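Local coordinates for ABC transporter, substrate binding protein (Aeropyrum pernix, PDB 3EAF) that probably captures a small solute outside the cell membrane for an ABC transporter, and binds a magnesium ion in the crystal, at residues 60-63 / 64-68; 68-72 / 73-77. All blocks are in the same frame, centred on the assembly; numbering follows the deposited sequence.

Interaction 1: residues 60-63 / 64-68; sequences NPTT and AEEYY
Thr63 and Tyr67, one turn apart, form the tight part of this helix start. Their side chains run alongside each other in the same direction, and the methyl CG2 of Thr63 comes obliquely to the phenol ring, 3.2 Å from Tyr67 CE2, a very close carbon approach. Thr63 OG1 stays beside the backbone N (chi1 -47°), which puts the methyl CG2 anti to that N and against the ring. Beneath them, Tyr67 N donates to Thr63 O over 2.9 Å. The turn before it is closed by Asn60, the N-cap: its OD1 takes Thr62 N in the carbonyl plane at 2.9 Å and, from well above that plane, Thr63 N at 3.3 Å. One side-chain oxygen thus serves two backbone donors of the first turn, while Ala64 N goes to Asn60 O.

The neighbouring, solvent-facing side is looser and wet. Thr62 and Glu66 lie side by side, with Thr62 CG2 3.6 Å from Glu66 OE2. A water 2.7 Å from Thr63 OG1 reaches Glu66 OE1 by a weak bond, and another water links Pro61 O to Glu65 OE2. That carboxylate also has a salt bridge to Lys90 of helix 85-98. Ala64 touches Asp87 of the same helix, and a loop residue, Tyr57, packs against Thr63, Ala64 and Tyr67.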
loop_
_atom_site.group_PDB
_atom_site.type_symbol
_atom_site.label_atom_id
_atom_site.label_comp_id
_atom_site.label_asym_id
_atom_site.label_seq_id
_atom_site.Cartn_x
_atom_site.Cartn_y
_atom_site.Cartn_z
ATOM N N ASN A 60 -0.600 0.305 -17.011
ATOM C CA ASN A 60 0.166 0.060 -18.235
ATOM C C ASN A 60 1.583 0.644 -18.103
ATOM O O ASN A 60 1.740 1.860 -17.952
ATOM C CB ASN A 60 -0.586 0.681 -19.426
ATOM C CG ASN A 60 0.081 0.415 -20.766
ATOM O OD1 ASN A 60 1.312 0.405 -20.882
ATOM N ND2 ASN A 60 -0.738 0.233 -21.800
ATOM N N PRO A 61 2.615 -0.222 -18.140
ATOM C CA PRO A 61 4.009 0.202 -17.936
ATOM C C PRO A 61 4.582 1.118 -19.020
ATOM O O PRO A 61 5.480 1.915 -18.731
ATOM C CB PRO A 61 4.784 -1.121 -17.896
ATOM C CG PRO A 61 3.912 -2.108 -18.556
ATOM C CD PRO A 61 2.504 -1.677 -18.349
ATOM N N THR A 62 4.083 0.996 -20.250
ATOM C CA THR A 62 4.485 1.886 -21.339
ATOM C C THR A 62 3.959 3.288 -21.052
ATOM O O THR A 62 4.717 4.268 -21.094
ATOM C CB THR A 62 3.954 1.384 -22.706
ATOM O OG1 THR A 62 4.449 0.058 -22.939
ATOM C CG2 THR A 62 4.419 2.309 -23.862
ATOM N N THR A 63 2.664 3.359 -20.742
ATOM C CA THR A 63 1.986 4.604 -20.383
ATOM C C THR A 63 2.608 5.272 -19.146
ATOM O O THR A 63 2.754 6.497 -19.116
ATOM C CB THR A 63 0.469 4.367 -20.169
ATOM O OG1 THR A 63 -0.049 3.580 -21.249
ATOM C CG2 THR A 63 -0.290 5.683 -20.127
ATOM N N ALA A 64 2.983 4.477 -18.141
ATOM C CA ALA A 64 3.668 5.013 -16.952
ATOM C C ALA A 64 4.919 5.828 -17.316
ATOM O O ALA A 64 5.112 6.945 -16.823
ATOM C CB ALA A 64 4.044 3.894 -16.004
ATOM N N GLU A 65 5.764 5.260 -18.174
ATOM C CA GLU A 65 6.995 5.931 -18.609
ATOM C C GLU A 65 6.722 7.172 -19.472
ATOM O O GLU A 65 7.457 8.160 -19.402
ATOM C CB GLU A 65 7.912 4.942 -19.340
ATOM C CG GLU A 65 8.337 3.749 -18.478
ATOM C CD GLU A 65 9.376 2.866 -19.139
ATOM O OE1 GLU A 65 10.121 3.361 -20.016
ATOM O OE2 GLU A 65 9.454 1.668 -18.780
ATOM N N GLU A 66 5.662 7.121 -20.273
ATOM C CA GLU A 66 5.241 8.279 -21.070
ATOM C C GLU A 66 4.771 9.455 -20.196
ATOM O O GLU A 66 5.171 10.606 -20.418
ATOM C CB GLU A 66 4.163 7.868 -22.077
ATOM C CG GLU A 66 4.734 7.118 -23.285
ATOM C CD GLU A 66 3.713 6.262 -24.016
ATOM O OE1 GLU A 66 2.547 6.173 -23.572
ATOM O OE2 GLU A 66 4.090 5.665 -25.047
ATOM N N TYR A 67 3.934 9.161 -19.201
ATOM C CA TYR A 67 3.464 10.191 -18.273
ATOM C C TYR A 67 4.564 10.712 -17.352
ATOM O O TYR A 67 4.526 11.877 -16.945
ATOM C CB TYR A 67 2.265 9.703 -17.462
ATOM C CG TYR A 67 0.989 9.548 -18.262
ATOM C CD1 TYR A 67 0.688 10.410 -19.318
ATOM C CD2 TYR A 67 0.066 8.550 -17.950
ATOM C CE1 TYR A 67 -0.492 10.270 -20.051
ATOM C CE2 TYR A 67 -1.116 8.414 -18.666
ATOM C CZ TYR A 67 -1.383 9.272 -19.720
ATOM O OH TYR A 67 -2.553 9.140 -20.436
ATOM N N TYR A 68 5.537 9.862 -17.031
ATOM C CA TYR A 68 6.703 10.297 -16.259
ATOM C C TYR A 68 7.500 11.362 -17.012
ATOM O O TYR A 68 7.858 12.395 -16.445
ATOM C CB TYR A 68 7.638 9.134 -15.904
ATOM C CG TYR A 68 8.883 9.634 -15.195
ATOM C CD1 TYR A 68 8.825 10.026 -13.854
ATOM C CD2 TYR A 68 10.103 9.768 -15.872
ATOM C CE1 TYR A 68 9.950 10.518 -13.198
ATOM C CE2 TYR A 68 11.244 10.265 -15.213
ATOM C CZ TYR A 68 11.154 10.635 -13.880
ATOM O OH TYR A 68 12.255 11.116 -13.206
HETATM O O HOH W 1 7.279 0.999 -16.575
HETATM O O HOH W 2 0.583 3.538 -23.906
#

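Interaction 2: residues 68-72 / 73-77; sequences YREFR and DRYGV
Arg72 grips its sequence neighbour Asp73 side-on with two nitrogens: NE reaches Asp73 OD1 at 3.0 Å from above the carboxylate plane, and NH2 meets Asp73 OD2 on its syn side at 3.1 Å. Both oxygens lie near the guanidinium plane, which is turned 45° from the carboxylate. The bend of the arginine chain at chi3 (66°) brings the guanidinium alongside Asp73, its NE/NH2 edge toward the carboxylate. One turn apart, Glu70 and Arg74 run alongside each other, joined by a weak salt bridge from Arg74 NH1 to Glu70 OE2 (3.2 Å). Tyr75 OH sits over the centre of the Arg74 guanidinium, and Tyr75 CE2 lies 4.0 Å from Glu70 CG. On the inner side, Phe71 CB packs on Val77 CG2 at 3.7 Å.

A second shell fixes these groups: Asp98 takes Arg72 NH1, Arg55 pairs with Glu70 OE1, and Phe71 rests on Ile53 and Ile80. A leucine in place of Arg72 would probably leave both Asp73 and Asp98 without this charged mate and free the Asp73 carboxylate to turn.

The backbone widens as the helix closes. Glu70 O accepts from both Arg74 N and Tyr75 N, the latter a pi-type bond, and Val77 N reaches back to Phe71 O at 3.1 Å. Gly76, with positive phi, turns the chain away, a glycine-terminated helix end leading into strand 79-82 of an alpha/beta domain.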
loop_
_atom_site.group_PDB
_atom_site.type_symbol
_atom_site.label_atom_id
_atom_site.label_comp_id
_atom_site.label_asym_id
_atom_site.label_seq_id
_atom_site.Cartn_x
_atom_site.Cartn_y
_atom_site.Cartn_z
ATOM N N TYR A 68 5.537 9.862 -17.031
ATOM C CA TYR A 68 6.703 10.297 -16.259
ATOM C C TYR A 68 7.500 11.362 -17.012
ATOM O O TYR A 68 7.858 12.395 -16.445
ATOM C CB TYR A 68 7.638 9.134 -15.904
ATOM C CG TYR A 68 8.883 9.634 -15.195
ATOM C CD1 TYR A 68 8.825 10.026 -13.854
ATOM C CD2 TYR A 68 10.103 9.768 -15.872
ATOM C CE1 TYR A 68 9.950 10.518 -13.198
ATOM C CE2 TYR A 68 11.244 10.265 -15.213
ATOM C CZ TYR A 68 11.154 10.635 -13.880
ATOM O OH TYR A 68 12.255 11.116 -13.206
ATOM N N ARG A 69 7.782 11.090 -18.287
ATOM C CA ARG A 69 8.483 12.046 -19.133
ATOM C C ARG A 69 7.690 13.354 -19.263
ATOM O O ARG A 69 8.271 14.424 -19.185
ATOM C CB ARG A 69 8.845 11.436 -20.494
ATOM C CG ARG A 69 9.922 10.337 -20.399
ATOM C CD ARG A 69 10.463 9.893 -21.765
ATOM N NE ARG A 69 9.421 9.333 -22.631
ATOM C CZ ARG A 69 9.075 8.046 -22.671
ATOM N NH1 ARG A 69 9.680 7.151 -21.891
ATOM N NH2 ARG A 69 8.116 7.650 -23.497
ATOM N N GLU A 70 6.366 13.252 -19.405
ATOM C CA GLU A 70 5.478 14.418 -19.409
ATOM C C GLU A 70 5.553 15.216 -18.100
ATOM O O GLU A 70 5.706 16.439 -18.127
ATOM C CB GLU A 70 4.023 14.012 -19.691
ATOM C CG GLU A 70 3.048 15.198 -19.696
ATOM C CD GLU A 70 1.608 14.824 -20.037
ATOM O OE1 GLU A 70 1.153 13.717 -19.678
ATOM O OE2 GLU A 70 0.913 15.661 -20.652
ATOM N N PHE A 71 5.431 14.528 -16.965
ATOM C CA PHE A 71 5.567 15.174 -15.654
ATOM C C PHE A 71 6.881 15.959 -15.564
ATOM O O PHE A 71 6.884 17.123 -15.164
ATOM C CB PHE A 71 5.518 14.148 -14.507
ATOM C CG PHE A 71 4.151 13.565 -14.236
ATOM C CD1 PHE A 71 2.987 14.252 -14.567
ATOM C CD2 PHE A 71 4.037 12.329 -13.597
ATOM C CE1 PHE A 71 1.731 13.701 -14.289
ATOM C CE2 PHE A 71 2.793 11.770 -13.320
ATOM C CZ PHE A 71 1.635 12.456 -13.666
ATOM N N ARG A 72 7.988 15.315 -15.935
ATOM C CA ARG A 72 9.320 15.917 -15.819
ATOM C C ARG A 72 9.571 17.019 -16.854
ATOM O O ARG A 72 9.999 18.124 -16.505
ATOM C CB ARG A 72 10.414 14.847 -15.943
ATOM C CG ARG A 72 11.840 15.394 -15.831
ATOM C CD ARG A 72 12.876 14.365 -16.260
ATOM N NE ARG A 72 12.778 14.045 -17.681
ATOM C CZ ARG A 72 13.174 12.902 -18.237
ATOM N NH1 ARG A 72 13.705 11.930 -17.501
ATOM N NH2 ARG A 72 13.028 12.728 -19.538
ATOM N N ASP A 73 9.315 16.704 -18.124
ATOM C CA ASP A 73 9.741 17.564 -19.231
ATOM C C ASP A 73 8.774 18.702 -19.515
ATOM O O ASP A 73 9.201 19.832 -19.757
ATOM C CB ASP A 73 10.005 16.739 -20.498
ATOM C CG ASP A 73 11.232 15.849 -20.373
ATOM O OD1 ASP A 73 12.161 16.193 -19.610
ATOM O OD2 ASP A 73 11.272 14.801 -21.048
ATOM N N ARG A 74 7.476 18.402 -19.476
ATOM C CA ARG A 74 6.449 19.415 -19.663
ATOM C C ARG A 74 6.199 20.225 -18.385
ATOM O O ARG A 74 6.191 21.451 -18.425
ATOM C CB ARG A 74 5.147 18.784 -20.176
ATOM C CG ARG A 74 4.018 19.767 -20.342
ATOM C CD ARG A 74 2.798 19.130 -20.962
ATOM N NE ARG A 74 1.655 20.044 -20.940
ATOM C CZ ARG A 74 0.435 19.728 -21.367
ATOM N NH1 ARG A 74 0.189 18.518 -21.850
ATOM N NH2 ARG A 74 -0.540 20.620 -21.312
ATOM N N TYR A 75 6.004 19.550 -17.254
ATOM C CA TYR A 75 5.594 20.252 -16.027
ATOM C C TYR A 75 6.723 20.550 -15.052
ATOM O O TYR A 75 6.537 21.328 -14.117
ATOM C CB TYR A 75 4.471 19.500 -15.310
ATOM C CG TYR A 75 3.179 19.461 -16.088
ATOM C CD1 TYR A 75 2.345 20.583 -16.155
ATOM C CD2 TYR A 75 2.786 18.305 -16.758
ATOM C CE1 TYR A 75 1.158 20.550 -16.871
ATOM C CE2 TYR A 75 1.598 18.263 -17.482
ATOM C CZ TYR A 75 0.791 19.387 -17.534
ATOM O OH TYR A 75 -0.383 19.345 -18.244
ATOM N N GLY A 76 7.886 19.947 -15.274
ATOM C CA GLY A 76 8.992 20.038 -14.325
ATOM C C GLY A 76 8.570 19.764 -12.886
ATOM O O GLY A 76 8.888 20.542 -11.985
ATOM N N VAL A 77 7.846 18.668 -12.662
ATOM C CA VAL A 77 7.397 18.316 -11.305
ATOM C C VAL A 77 8.591 18.106 -10.376
ATOM O O VAL A 77 9.671 17.732 -10.835
ATOM C CB VAL A 77 6.476 17.058 -11.280
ATOM C CG1 VAL A 77 5.242 17.271 -12.158
ATOM C CG2 VAL A 77 7.237 15.793 -11.695
#

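In the fold
Interactions 1 and 2 occupy the start and the end of one helix, 61-74, with centres about 12 Å apart and Tyr68 in common. Each end has its own chemistry: a side-chain cap at the beginning, a glycine with a pi-type turn at the close. Helix 85-98 runs past both, and Asp98 joins them, since its OD2 receives Tyr68 OH as well as Arg72 NH1. Helix 61-74 connects strands 47-56 and 79-82, parallel strands with 3-11 between them, a beta-alpha-beta crossover as in periplasmic binding proteins. Both contacts are peripheral, about 20 and 24 Å from the chain centre, and away from the magnesium site of Glu325, Asp340 and Tyr341.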